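Local coordinates for uncharacterized protein (Bacteroides uniformis, PDB 4IYK) that is of unknown function but is a putative carbohydrate-binding protein, built as two successive all-beta domains, at residues A15-S20 with F90-G95; I40-H45 with Y73-E78; K137-F142 with Y178-D183; Y198-A203 with A218-I223. All blocks are in the same frame, centred on the assembly; numbering follows the deposited sequence.

The four contacts fall into two pairs, one in each domain of this helix-free chain, with about 30 to 38 Å between the centres of contacts from different domains. In the N-terminal domain, contact 2 pairs strands within a sheet, and contact 1 runs from the edge strand of that sheet to the facing one; Val-92 packs on Tyr-73 and Phe-90 on Val-75. In the C-terminal domain, contacts 3 and 4 share a sheet in which strands 135-144 and 196-206 are neighbours, with Ile-182 packing on Phe-199 besides. Contact 3 is buried and purely apolar, the other three only partly buried: contact 1 is mostly apolar, while contacts 2 and 4 combine backbone hydrogen bonds with charged side chains or water.

Contact 1 (A15-S20 with F90-G95); sequences ASIHGS and FVVKSG
Ile-17 drives its terminal methyl into the rim of the Phe-90 ring, the two side chains reaching toward each other tip to tip. CD1 of Ile-17 lies 3.7 Å from Phe-90 CE2, near the ring plane, so the methyl abuts the edge and does not ride on a face. CG of Phe-90 is anti to its backbone N (chi1 -173°), which sets CG on the side of strand 15-23. Val-92 fills the angle beside this pair with two branches: CG2 comes within 4.2 Å of Ile-17 CD1, while CG1 packs 3.8 Å from Ala-15 CB. A short side chain suits position 15, because its buried methyl is hemmed in by Val-92 CG1, by Gly-95 O and by Lys-93 O, where the chain turns.

Past that turn the contact becomes polar. Ser-16 N donates to Gly-95 O at 2.9 Å, the N-H approaching from above the carbonyl plane, and Ala-15 CA adds a C-H...O contact to the same oxygen. Ala-15 and Gly-95 thereby form a parallel bridge. Glycine suits this spot: with phi at 91° and psi at -149°, a CB would be jammed against the carbonyl oxygen of Ser-94. The hydroxyl of Ser-16 looks elsewhere, to Asp-96.

This is packing between two facing sheets, consistent with the transthyretin clan. Strand 15-23 lies between strands 62-65 and 95-103 in one sheet; strand 85-92 borders the other, and residues 93-94 carry the chain across. Trp-55 of strand 53-55 touches Ile-17, Phe-90 and Val-92, and Tyr-99 of strand 95-103 meets the Phe-90 ring edge-to-face.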
loop_
_atom_site.group_PDB
_atom_site.type_symbol
_atom_site.label_atom_id
_atom_site.label_comp_id
_atom_site.label_asym_id
_atom_site.label_seq_id
_atom_site.Cartn_x
_atom_site.Cartn_y
_atom_site.Cartn_z
ATOM N N ALA A 15 -16.202 15.927 16.561
ATOM C CA ALA A 15 -16.043 14.490 16.421
ATOM C C ALA A 15 -14.637 14.066 15.980
ATOM O O ALA A 15 -13.822 14.879 15.523
ATOM C CB ALA A 15 -17.080 13.943 15.445
ATOM N N SER A 16 -14.360 12.773 16.151
ATOM C CA SER A 16 -13.100 12.139 15.746
ATOM C C SER A 16 -13.447 10.788 15.151
ATOM O O SER A 16 -14.511 10.258 15.457
ATOM C CB SER A 16 -12.128 12.015 16.919
ATOM O OG SER A 16 -12.737 11.372 18.030
ATOM N N ILE A 17 -12.613 10.280 14.240
ATOM C CA ILE A 17 -12.869 8.992 13.597
ATOM C C ILE A 17 -11.536 8.295 13.313
ATOM O O ILE A 17 -10.538 8.931 12.978
ATOM C CB ILE A 17 -13.765 9.122 12.324
ATOM C CG1 ILE A 17 -14.207 7.731 11.808
ATOM C CG2 ILE A 17 -13.094 9.991 11.201
ATOM C CD1 ILE A 17 -15.607 7.718 11.099
ATOM N N HIS A 18 -11.515 6.991 13.502
ATOM C CA HIS A 18 -10.328 6.174 13.243
ATOM C C HIS A 18 -10.828 4.807 12.785
ATOM O O HIS A 18 -12.009 4.500 12.950
ATOM C CB HIS A 18 -9.408 6.080 14.481
ATOM C CG HIS A 18 -10.110 5.498 15.667
ATOM N ND1 HIS A 18 -10.052 4.137 15.946
ATOM C CD2 HIS A 18 -10.962 6.090 16.539
ATOM C CE1 HIS A 18 -10.838 3.959 17.000
ATOM N NE2 HIS A 18 -11.415 5.102 17.386
ATOM N N GLY A 19 -9.943 4.018 12.213
ATOM C CA GLY A 19 -10.283 2.701 11.702
ATOM C C GLY A 19 -9.210 2.147 10.803
ATOM O O GLY A 19 -8.088 2.658 10.772
ATOM N N SER A 20 -9.562 1.100 10.047
ATOM C CA SER A 20 -8.594 0.408 9.219
ATOM C C SER A 20 -9.125 0.056 7.867
ATOM O O SER A 20 -10.332 -0.145 7.709
ATOM C CB SER A 20 -8.173 -0.892 9.916
ATOM O OG SER A 20 -7.511 -0.654 11.148
ATOM N N PHE A 90 -23.169 7.495 5.471
ATOM C CA PHE A 90 -22.159 7.232 6.483
ATOM C C PHE A 90 -22.334 8.258 7.608
ATOM O O PHE A 90 -22.061 9.442 7.404
ATOM C CB PHE A 90 -20.773 7.333 5.814
ATOM C CG PHE A 90 -19.590 6.934 6.662
ATOM C CD1 PHE A 90 -19.123 5.622 6.662
ATOM C CD2 PHE A 90 -18.883 7.887 7.390
ATOM C CE1 PHE A 90 -17.988 5.263 7.405
ATOM C CE2 PHE A 90 -17.761 7.520 8.149
ATOM C CZ PHE A 90 -17.326 6.210 8.156
ATOM N N VAL A 91 -22.826 7.821 8.778
ATOM C CA VAL A 91 -23.095 8.722 9.903
ATOM C C VAL A 91 -21.862 8.860 10.811
ATOM O O VAL A 91 -21.322 7.867 11.318
ATOM C CB VAL A 91 -24.366 8.303 10.714
ATOM C CG1 VAL A 91 -24.570 9.174 11.954
ATOM C CG2 VAL A 91 -25.616 8.339 9.841
ATOM N N VAL A 92 -21.433 10.113 11.011
ATOM C CA VAL A 92 -20.360 10.448 11.938
ATOM C C VAL A 92 -21.072 11.016 13.168
ATOM O O VAL A 92 -21.665 12.089 13.095
ATOM C CB VAL A 92 -19.279 11.391 11.345
ATOM C CG1 VAL A 92 -18.367 11.952 12.438
ATOM C CG2 VAL A 92 -18.454 10.677 10.276
ATOM N N LYS A 93 -21.070 10.263 14.270
ATOM C CA LYS A 93 -21.701 10.685 15.523
ATOM C C LYS A 93 -20.800 11.669 16.280
ATOM O O LYS A 93 -19.577 11.683 16.078
ATOM C CB LYS A 93 -22.017 9.465 16.415
ATOM C CG LYS A 93 -23.202 8.644 15.923
ATOM C CD LYS A 93 -23.904 7.911 17.062
ATOM C CE LYS A 93 -25.230 7.324 16.635
ATOM N NZ LYS A 93 -25.950 6.697 17.774
ATOM N N SER A 94 -21.412 12.472 17.171
ATOM C CA SER A 94 -20.701 13.394 18.053
ATOM C C SER A 94 -19.760 12.557 18.939
ATOM O O SER A 94 -20.141 11.472 19.376
ATOM C CB SER A 94 -21.701 14.198 18.883
ATOM O OG SER A 94 -21.087 15.233 19.635
ATOM N N GLY A 95 -18.528 13.015 19.106
ATOM C CA GLY A 95 -17.511 12.292 19.868
ATOM C C GLY A 95 -16.669 11.350 19.021
ATOM O O GLY A 95 -16.442 11.609 17.831
#

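Contact 2 (I40-H45 with Y73-E78); sequences IKVREH and YDVRFE
The His-45 ring has Tyr-73 N above one face and Asp-74 OD1 at its edge, in plane. His-45 NE2 donates to Asp-74 OD1 over 3.0 Å in a nearly straight bond (164°), but it meets that oxygen from above the carboxylate plane, ring and carboxylate being turned 50° apart. The Tyr-73 ring is approached obliquely by the Glu-44 backbone, with Tyr-73 CD2 3.6 Å from Glu-44 N.

Strands 40-44 and 73-77 run antiparallel, with Lys-41 opposite Arg-76 and Arg-43 opposite Asp-74 as hydrogen-bonded pairs. Between them Val-42 CG1 and Val-75 CG2 lie side by side at 3.8 Å, and Ile-40 CG2 touches Val-75 CG1 at 3.7 Å; branched residues suit this buried setting. The extended Lys-41 chain crosses Glu-78 at about a right angle, and NZ meets the anti lone pair of OE2 at 2.8 Å in a salt bridge.

Arg-43 and Arg-76 find their acids in Asp-52 and Glu-86. Val-42, Val-75 and Tyr-73 are buried, exposed Glu-44 lying at the margin of their face. Four backbone bonds hold the strands, and the opposite, more polar face adds the salt bridge and the histidine bond, Lys-88 being only a long, weak partner of Asp-74.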
loop_
_atom_site.group_PDB
_atom_site.type_symbol
_atom_site.label_atom_id
_atom_site.label_comp_id
_atom_site.label_asym_id
_atom_site.label_seq_id
_atom_site.Cartn_x
_atom_site.Cartn_y
_atom_site.Cartn_z
ATOM N N ILE A 40 -9.636 8.365 1.569
ATOM C CA ILE A 40 -11.052 8.369 1.876
ATOM C C ILE A 40 -11.627 9.700 1.380
ATOM O O ILE A 40 -11.297 10.737 1.955
ATOM C CB ILE A 40 -11.320 8.153 3.404
ATOM C CG1 ILE A 40 -10.635 6.880 3.952
ATOM C CG2 ILE A 40 -12.836 8.180 3.691
ATOM C CD1 ILE A 40 -10.660 6.790 5.446
ATOM N N LYS A 41 -12.458 9.683 0.319
ATOM C CA LYS A 41 -13.094 10.908 -0.174
ATOM C C LYS A 41 -14.495 10.975 0.422
ATOM O O LYS A 41 -15.251 10.009 0.326
ATOM C CB LYS A 41 -13.123 10.994 -1.719
ATOM C CG LYS A 41 -11.747 11.189 -2.339
ATOM C CD LYS A 41 -11.788 11.328 -3.856
ATOM C CE LYS A 41 -10.389 11.465 -4.412
ATOM N NZ LYS A 41 -10.373 12.083 -5.766
ATOM N N VAL A 42 -14.815 12.073 1.101
ATOM C CA VAL A 42 -16.122 12.204 1.739
ATOM C C VAL A 42 -16.843 13.449 1.225
ATOM O O VAL A 42 -16.211 14.420 0.804
ATOM C CB VAL A 42 -16.068 12.182 3.300
ATOM C CG1 VAL A 42 -15.452 10.885 3.829
ATOM C CG2 VAL A 42 -15.325 13.392 3.855
ATOM N N ARG A 43 -18.168 13.395 1.275
ATOM C CA ARG A 43 -19.056 14.486 0.908
ATOM C C ARG A 43 -20.157 14.573 1.951
ATOM O O ARG A 43 -20.936 13.628 2.100
ATOM C CB ARG A 43 -19.624 14.282 -0.509
ATOM C CG ARG A 43 -20.497 15.442 -1.007
ATOM C CD ARG A 43 -20.977 15.232 -2.435
ATOM N NE ARG A 43 -19.884 15.311 -3.409
ATOM C CZ ARG A 43 -20.010 15.045 -4.706
ATOM N NH1 ARG A 43 -21.184 14.674 -5.206
ATOM N NH2 ARG A 43 -18.962 15.146 -5.514
ATOM N N GLU A 44 -20.199 15.700 2.688
ATOM C CA GLU A 44 -21.232 15.977 3.691
ATOM C C GLU A 44 -22.566 16.195 2.975
ATOM O O GLU A 44 -22.600 16.849 1.924
ATOM C CB GLU A 44 -20.856 17.205 4.559
ATOM C CG GLU A 44 -21.709 17.378 5.815
ATOM C CD GLU A 44 -21.498 18.628 6.656
ATOM O OE1 GLU A 44 -20.356 19.142 6.703
ATOM O OE2 GLU A 44 -22.474 19.073 7.304
ATOM N N HIS A 45 -23.652 15.629 3.525
ATOM C CA HIS A 45 -24.999 15.771 2.966
ATOM C C HIS A 45 -25.460 17.237 3.045
ATOM O O HIS A 45 -25.010 17.976 3.928
ATOM C CB HIS A 45 -25.988 14.838 3.688
ATOM C CG HIS A 45 -25.930 13.409 3.235
ATOM N ND1 HIS A 45 -26.952 12.522 3.524
ATOM C CD2 HIS A 45 -24.977 12.757 2.528
ATOM C CE1 HIS A 45 -26.589 11.367 2.993
ATOM N NE2 HIS A 45 -25.411 11.460 2.379
ATOM N N TYR A 73 -22.552 11.516 5.758
ATOM C CA TYR A 73 -21.708 11.646 4.572
ATOM C C TYR A 73 -21.920 10.561 3.522
ATOM O O TYR A 73 -22.437 9.487 3.808
ATOM C CB TYR A 73 -20.215 11.558 5.002
ATOM C CG TYR A 73 -19.733 12.649 5.930
ATOM C CD1 TYR A 73 -19.907 12.548 7.308
ATOM C CD2 TYR A 73 -19.038 13.748 5.440
ATOM C CE1 TYR A 73 -19.452 13.547 8.170
ATOM C CE2 TYR A 73 -18.574 14.752 6.292
ATOM C CZ TYR A 73 -18.780 14.646 7.659
ATOM O OH TYR A 73 -18.334 15.636 8.500
ATOM N N ASP A 74 -21.407 10.828 2.329
ATOM C CA ASP A 74 -21.233 9.869 1.253
ATOM C C ASP A 74 -19.742 9.634 1.155
ATOM O O ASP A 74 -19.000 10.608 1.009
ATOM C CB ASP A 74 -21.809 10.382 -0.068
ATOM C CG ASP A 74 -23.315 10.519 -0.056
ATOM O OD1 ASP A 74 -23.992 9.613 0.495
ATOM O OD2 ASP A 74 -23.818 11.536 -0.582
ATOM N N VAL A 75 -19.288 8.382 1.291
ATOM C CA VAL A 75 -17.847 8.046 1.238
ATOM C C VAL A 75 -17.556 7.441 -0.129
ATOM O O VAL A 75 -18.362 6.668 -0.641
ATOM C CB VAL A 75 -17.396 7.119 2.408
ATOM C CG1 VAL A 75 -15.923 6.728 2.296
ATOM C CG2 VAL A 75 -17.670 7.755 3.762
ATOM N N ARG A 76 -16.411 7.787 -0.713
ATOM C CA ARG A 76 -16.014 7.308 -2.026
ATOM C C ARG A 76 -14.545 6.874 -2.053
ATOM O O ARG A 76 -13.670 7.619 -1.605
ATOM C CB ARG A 76 -16.251 8.434 -3.039
ATOM C CG ARG A 76 -16.083 8.056 -4.488
ATOM C CD ARG A 76 -16.401 9.244 -5.375
ATOM N NE ARG A 76 -17.841 9.508 -5.454
ATOM C CZ ARG A 76 -18.650 8.974 -6.365
ATOM N NH1 ARG A 76 -18.171 8.135 -7.277
ATOM N NH2 ARG A 76 -19.944 9.279 -6.374
ATOM N N PHE A 77 -14.274 5.694 -2.628
ATOM C CA PHE A 77 -12.922 5.184 -2.856
ATOM C C PHE A 77 -12.680 5.083 -4.337
ATOM O O PHE A 77 -13.482 4.470 -5.046
ATOM C CB PHE A 77 -12.707 3.824 -2.201
ATOM C CG PHE A 77 -12.736 3.868 -0.702
ATOM C CD1 PHE A 77 -11.614 4.281 0.021
ATOM C CD2 PHE A 77 -13.882 3.521 -0.005
ATOM C CE1 PHE A 77 -11.642 4.328 1.412
ATOM C CE2 PHE A 77 -13.906 3.571 1.389
ATOM C CZ PHE A 77 -12.788 3.973 2.088
ATOM N N GLU A 78 -11.608 5.718 -4.817
ATOM C CA GLU A 78 -11.206 5.706 -6.221
ATOM C C GLU A 78 -9.696 5.879 -6.352
ATOM O O GLU A 78 -9.064 6.425 -5.450
ATOM C CB GLU A 78 -11.936 6.788 -7.029
ATOM C CG GLU A 78 -11.829 8.208 -6.482
ATOM C CD GLU A 78 -12.579 9.276 -7.262
ATOM O OE1 GLU A 78 -13.568 8.945 -7.959
ATOM O OE2 GLU A 78 -12.192 10.460 -7.144
#

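Contact 3 (K137-F142 with Y178-D183)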
loop_
_atom_site.group_PDB
_atom_site.type_symbol
_atom_site.label_atom_id
_atom_site.label_comp_id
_atom_site.label_asym_id
_atom_site.label_seq_id
_atom_site.Cartn_x
_atom_site.Cartn_y
_atom_site.Cartn_z
ATOM N N LYS A 137 1.850 -5.721 -13.690
ATOM C CA LYS A 137 2.578 -4.713 -14.468
ATOM C C LYS A 137 4.010 -4.534 -13.928
ATOM O O LYS A 137 4.956 -4.513 -14.716
ATOM C CB LYS A 137 1.810 -3.379 -14.437
ATOM C CG LYS A 137 2.239 -2.369 -15.491
ATOM C CD LYS A 137 1.459 -1.069 -15.338
ATOM C CE LYS A 137 1.958 0.036 -16.246
ATOM N NZ LYS A 137 1.343 1.350 -15.918
ATOM N N GLU A 138 4.173 -4.397 -12.603
ATOM C CA GLU A 138 5.486 -4.194 -11.976
ATOM C C GLU A 138 5.641 -4.870 -10.610
ATOM O O GLU A 138 4.665 -5.011 -9.870
ATOM C CB GLU A 138 5.767 -2.689 -11.761
ATOM C CG GLU A 138 5.864 -1.814 -13.009
ATOM C CD GLU A 138 6.039 -0.326 -12.763
ATOM O OE1 GLU A 138 6.531 0.048 -11.675
ATOM O OE2 GLU A 138 5.678 0.469 -13.659
ATOM N N ILE A 139 6.903 -5.195 -10.247
ATOM C CA ILE A 139 7.294 -5.672 -8.909
ATOM C C ILE A 139 8.537 -4.861 -8.503
ATOM O O ILE A 139 9.385 -4.525 -9.353
ATOM C CB ILE A 139 7.472 -7.212 -8.718
ATOM C CG1 ILE A 139 8.516 -7.809 -9.693
ATOM C CG2 ILE A 139 6.112 -7.939 -8.778
ATOM C CD1 ILE A 139 9.097 -9.195 -9.298
ATOM N N GLN A 140 8.607 -4.489 -7.215
ATOM C CA GLN A 140 9.707 -3.683 -6.737
ATOM C C GLN A 140 9.932 -3.859 -5.258
ATOM O O GLN A 140 8.976 -3.991 -4.474
ATOM C CB GLN A 140 9.459 -2.191 -7.056
ATOM C CG GLN A 140 10.665 -1.291 -6.760
ATOM C CD GLN A 140 10.609 0.005 -7.520
ATOM O OE1 GLN A 140 9.661 0.302 -8.231
ATOM N NE2 GLN A 140 11.579 0.838 -7.321
ATOM N N LEU A 141 11.227 -3.847 -4.882
ATOM C CA LEU A 141 11.676 -3.865 -3.506
ATOM C C LEU A 141 12.059 -2.436 -3.156
ATOM O O LEU A 141 13.135 -1.964 -3.536
ATOM C CB LEU A 141 12.838 -4.872 -3.272
ATOM C CG LEU A 141 13.374 -4.979 -1.827
ATOM C CD1 LEU A 141 12.257 -5.366 -0.827
ATOM C CD2 LEU A 141 14.537 -5.991 -1.746
ATOM N N PHE A 142 11.133 -1.713 -2.496
ATOM C CA PHE A 142 11.392 -0.326 -2.115
ATOM C C PHE A 142 12.249 -0.270 -0.878
ATOM O O PHE A 142 12.110 -1.111 0.005
ATOM C CB PHE A 142 10.086 0.459 -1.907
ATOM C CG PHE A 142 9.240 0.530 -3.156
ATOM C CD1 PHE A 142 9.540 1.443 -4.171
ATOM C CD2 PHE A 142 8.176 -0.355 -3.349
ATOM C CE1 PHE A 142 8.743 1.517 -5.324
ATOM C CE2 PHE A 142 7.384 -0.285 -4.508
ATOM C CZ PHE A 142 7.687 0.637 -5.496
ATOM N N TYR A 178 8.734 -15.090 -6.953
ATOM C CA TYR A 178 9.447 -13.915 -7.441
ATOM C C TYR A 178 10.613 -13.607 -6.519
ATOM O O TYR A 178 10.510 -13.820 -5.316
ATOM C CB TYR A 178 8.502 -12.711 -7.553
ATOM C CG TYR A 178 7.428 -12.863 -8.608
ATOM C CD1 TYR A 178 7.658 -12.473 -9.926
ATOM C CD2 TYR A 178 6.165 -13.349 -8.284
ATOM C CE1 TYR A 178 6.664 -12.579 -10.897
ATOM C CE2 TYR A 178 5.166 -13.469 -9.248
ATOM C CZ TYR A 178 5.419 -13.077 -10.553
ATOM O OH TYR A 178 4.449 -13.181 -11.517
ATOM N N THR A 179 11.733 -13.141 -7.088
ATOM C CA THR A 179 12.930 -12.727 -6.332
ATOM C C THR A 179 13.371 -11.347 -6.795
ATOM O O THR A 179 13.477 -11.108 -8.000
ATOM C CB THR A 179 14.071 -13.769 -6.500
ATOM O OG1 THR A 179 13.604 -15.046 -6.042
ATOM C CG2 THR A 179 15.336 -13.394 -5.726
ATOM N N LEU A 180 13.626 -10.436 -5.836
ATOM C CA LEU A 180 14.178 -9.094 -6.066
ATOM C C LEU A 180 15.403 -8.939 -5.171
ATOM O O LEU A 180 15.471 -9.559 -4.113
ATOM C CB LEU A 180 13.153 -7.955 -5.858
ATOM C CG LEU A 180 11.927 -7.998 -6.802
ATOM C CD1 LEU A 180 10.812 -7.147 -6.265
ATOM C CD2 LEU A 180 12.294 -7.611 -8.261
ATOM N N SER A 181 16.393 -8.171 -5.626
ATOM C CA SER A 181 17.674 -8.012 -4.937
ATOM C C SER A 181 18.176 -6.596 -4.927
ATOM O O SER A 181 18.028 -5.876 -5.930
ATOM C CB SER A 181 18.746 -8.855 -5.638
ATOM O OG SER A 181 18.655 -10.230 -5.320
ATOM N N ILE A 182 18.897 -6.243 -3.837
ATOM C CA ILE A 182 19.643 -4.998 -3.699
ATOM C C ILE A 182 21.070 -5.374 -3.259
ATOM O O ILE A 182 21.241 -6.013 -2.219
ATOM C CB ILE A 182 19.006 -3.938 -2.764
ATOM C CG1 ILE A 182 17.563 -3.558 -3.215
ATOM C CG2 ILE A 182 19.906 -2.677 -2.703
ATOM C CD1 ILE A 182 16.685 -3.038 -2.070
ATOM N N ASP A 183 22.076 -4.999 -4.059
ATOM C CA ASP A 183 23.478 -5.224 -3.710
ATOM C C ASP A 183 23.893 -4.038 -2.857
ATOM O O ASP A 183 23.838 -2.909 -3.334
ATOM C CB ASP A 183 24.362 -5.371 -4.981
ATOM C CG ASP A 183 25.828 -5.691 -4.695
ATOM O OD1 ASP A 183 26.498 -4.888 -4.013
ATOM O OD2 ASP A 183 26.309 -6.707 -5.183
#
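Strands 137-142 and 178-183 approach to 7.1 Å between axes and run at 39° to each other, too far apart for backbone pairing. They belong to the two facing sheets of a beta sandwich, consistent with the immunoglobulin-like fold of the E-set clan, and the contact is made by side chains, one of which also packs on the opposing main chain. Near its start, strand 135-144 carries a classic beta bulge: Lys-137 and Glu-138 both face Leu-204 of strand 196-206. From there the chain alternates regularly, sending Ile-139 and Leu-141 into the interior and Gln-140 away.

On the opposing strand Tyr-178, Leu-180 and Ile-182 point inward, while Thr-179 and Ser-181 turn outward, beside Thr-124 and Thr-122 of strand 120-129. This alternation of apolar and hydroxyl residues suits a strand with one buried face.

Ile-139 lodges its CD1 between two partners, 3.6 Å from Tyr-178 CD1 and 3.7 Å from Leu-180 CD2. Tyr-178 lies across this isoleucine at about a right angle and offers the methyl a ring carbon, not its hydroxyl. Farther along, Leu-141 CD2 meets Ile-182 CD1 at 3.7 Å; Phe-199 of strand 196-206 packs against both residues.

Leu-180 sits at the middle. Its CB comes within 4.0 Å of Leu-141 CB, where the backbones draw near, and its two methyls divide the work: CD2 goes to Ile-139, while CD1 rests against the neighbouring main chain, 3.5 Å from Gln-140 C and 3.6 Å from Leu-141 N.

Contact 4 (Y198-A203 with A218-I223)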
loop_
_atom_site.group_PDB
_atom_site.type_symbol
_atom_site.label_atom_id
_atom_site.label_comp_id
_atom_site.label_asym_id
_atom_site.label_seq_id
_atom_site.Cartn_x
_atom_site.Cartn_y
_atom_site.Cartn_z
ATOM N N TYR A 198 14.361 0.373 6.014
ATOM C CA TYR A 198 13.067 -0.258 5.878
ATOM C C TYR A 198 12.864 -0.653 4.413
ATOM O O TYR A 198 13.105 0.156 3.503
ATOM C CB TYR A 198 11.985 0.692 6.389
ATOM C CG TYR A 198 12.113 0.989 7.879
ATOM C CD1 TYR A 198 13.122 1.824 8.363
ATOM C CD2 TYR A 198 11.246 0.408 8.805
ATOM C CE1 TYR A 198 13.228 2.122 9.720
ATOM C CE2 TYR A 198 11.333 0.716 10.168
ATOM C CZ TYR A 198 12.334 1.561 10.620
ATOM O OH TYR A 198 12.462 1.829 11.965
ATOM N N PHE A 199 12.542 -1.934 4.204
ATOM C CA PHE A 199 12.365 -2.537 2.879
ATOM C C PHE A 199 10.922 -2.965 2.736
ATOM O O PHE A 199 10.306 -3.429 3.704
ATOM C CB PHE A 199 13.340 -3.720 2.674
ATOM C CG PHE A 199 14.787 -3.305 2.765
ATOM C CD1 PHE A 199 15.480 -2.877 1.632
ATOM C CD2 PHE A 199 15.438 -3.258 3.994
ATOM C CE1 PHE A 199 16.807 -2.431 1.727
ATOM C CE2 PHE A 199 16.767 -2.826 4.086
ATOM C CZ PHE A 199 17.440 -2.403 2.956
ATOM N N ARG A 200 10.361 -2.749 1.558
ATOM C CA ARG A 200 8.954 -3.067 1.330
ATOM C C ARG A 200 8.723 -3.594 -0.073
ATOM O O ARG A 200 8.999 -2.915 -1.070
ATOM C CB ARG A 200 8.090 -1.819 1.584
ATOM C CG ARG A 200 6.601 -2.095 1.830
ATOM C CD ARG A 200 5.870 -0.763 1.891
ATOM N NE ARG A 200 4.509 -0.872 2.436
ATOM C CZ ARG A 200 3.611 0.111 2.410
ATOM N NH1 ARG A 200 3.917 1.280 1.879
ATOM N NH2 ARG A 200 2.404 -0.071 2.923
ATOM N N ILE A 201 8.214 -4.823 -0.153
ATOM C CA ILE A 201 7.855 -5.431 -1.438
ATOM C C ILE A 201 6.578 -4.744 -1.925
ATOM O O ILE A 201 5.619 -4.688 -1.161
ATOM C CB ILE A 201 7.609 -6.962 -1.302
ATOM C CG1 ILE A 201 8.872 -7.708 -0.867
ATOM C CG2 ILE A 201 6.999 -7.564 -2.627
ATOM C CD1 ILE A 201 8.586 -9.059 -0.154
ATOM N N GLY A 202 6.578 -4.284 -3.172
ATOM C CA GLY A 202 5.421 -3.709 -3.837
ATOM C C GLY A 202 5.081 -4.443 -5.130
ATOM O O GLY A 202 5.971 -4.951 -5.820
ATOM N N ALA A 203 3.800 -4.483 -5.486
ATOM C CA ALA A 203 3.332 -5.089 -6.735
ATOM C C ALA A 203 2.261 -4.217 -7.324
ATOM O O ALA A 203 1.283 -3.904 -6.648
ATOM C CB ALA A 203 2.808 -6.504 -6.508
ATOM N N ALA A 218 3.452 -5.683 0.753
ATOM C CA ALA A 218 3.675 -6.598 1.856
ATOM C C ALA A 218 4.073 -5.721 3.063
ATOM O O ALA A 218 4.432 -4.568 2.837
ATOM C CB ALA A 218 4.791 -7.572 1.516
ATOM N N PRO A 219 3.991 -6.180 4.332
ATOM C CA PRO A 219 4.404 -5.302 5.452
ATOM C C PRO A 219 5.910 -4.953 5.394
ATOM O O PRO A 219 6.719 -5.735 4.873
ATOM C CB PRO A 219 4.059 -6.132 6.709
ATOM C CG PRO A 219 3.069 -7.174 6.228
ATOM C CD PRO A 219 3.532 -7.493 4.827
ATOM N N VAL A 220 6.265 -3.762 5.889
ATOM C CA VAL A 220 7.646 -3.237 5.952
ATOM C C VAL A 220 8.546 -4.170 6.808
ATOM O O VAL A 220 8.104 -4.687 7.838
ATOM C CB VAL A 220 7.638 -1.794 6.509
ATOM C CG1 VAL A 220 9.045 -1.322 6.858
ATOM C CG2 VAL A 220 6.989 -0.834 5.532
ATOM N N VAL A 221 9.801 -4.408 6.349
ATOM C CA VAL A 221 10.815 -5.207 7.052
ATOM C C VAL A 221 12.012 -4.275 7.350
ATOM O O VAL A 221 12.605 -3.735 6.421
ATOM C CB VAL A 221 11.244 -6.461 6.253
ATOM C CG1 VAL A 221 12.324 -7.265 6.993
ATOM C CG2 VAL A 221 10.037 -7.345 5.920
ATOM N N VAL A 222 12.319 -4.051 8.630
ATOM C CA VAL A 222 13.458 -3.211 9.062
ATOM C C VAL A 222 14.685 -4.110 9.129
ATOM O O VAL A 222 14.595 -5.231 9.620
ATOM C CB VAL A 222 13.216 -2.414 10.394
ATOM C CG1 VAL A 222 12.964 -3.338 11.602
ATOM C CG2 VAL A 222 14.358 -1.429 10.685
ATOM N N ILE A 223 15.827 -3.633 8.604
ATOM C CA ILE A 223 17.097 -4.372 8.623
ATOM C C ILE A 223 18.214 -3.409 9.004
ATOM O O ILE A 223 18.304 -2.312 8.437
ATOM C CB ILE A 223 17.411 -5.099 7.270
ATOM C CG1 ILE A 223 16.274 -6.111 6.875
ATOM C CG2 ILE A 223 18.778 -5.799 7.343
ATOM C CD1 ILE A 223 16.389 -6.814 5.543
HETATM O O HOH W 1 1.923 -2.573 4.115
HETATM O O HOH W 2 7.978 -6.133 2.409
#
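Strands 196-206 and 216-224 form an antiparallel hairpin, the axes of 198-203 and 221-223 approaching to 4.7 Å at 145°, in which Phe-199 and Val-221 exchange two backbone bonds, Phe-199 N to Val-221 O and Val-221 N to Phe-199 O, each 2.9 Å. Toward residue 218 the pairing opens. Water 2 spans the gap, accepting from Ile-201 N and donating to Pro-219 O; direct bonding then resumes with Ala-218 N to Ile-201 O. Proline, with no N-H to give, suits this interruption.

Two valines frame Tyr-198. Val-222 lays CG2 over one ring face as a CH-pi contact, 3.7 Å from the centroid and 16° off the normal. Val-220 brings CG1 to the edge, in the ring plane and 3.4 Å from Tyr-198 CD2. The other branch of Val-220, CG2, packs 3.8 Å from Arg-200 CD.

Water 1 lies at the Arg-200 guanidinium edge, 2.8 Å from NH2, and makes a weak bond to Ala-218 O. NH1 bonds the backbone oxygens of Val-149 and of Ser-32 in the N-terminal family region, so this buried arginine ties the two regions together; Tyr-217 supplies a cation-pi partner.

On the other face Phe-199 and Ile-201 enter the sandwich: Phe-199 meets Leu-141 of strand 135-144, while Ile-201 reaches Phe-125 of strand 120-129. In its sheet strand 196-206 pairs with 135-144 on one side and 216-224 on the other.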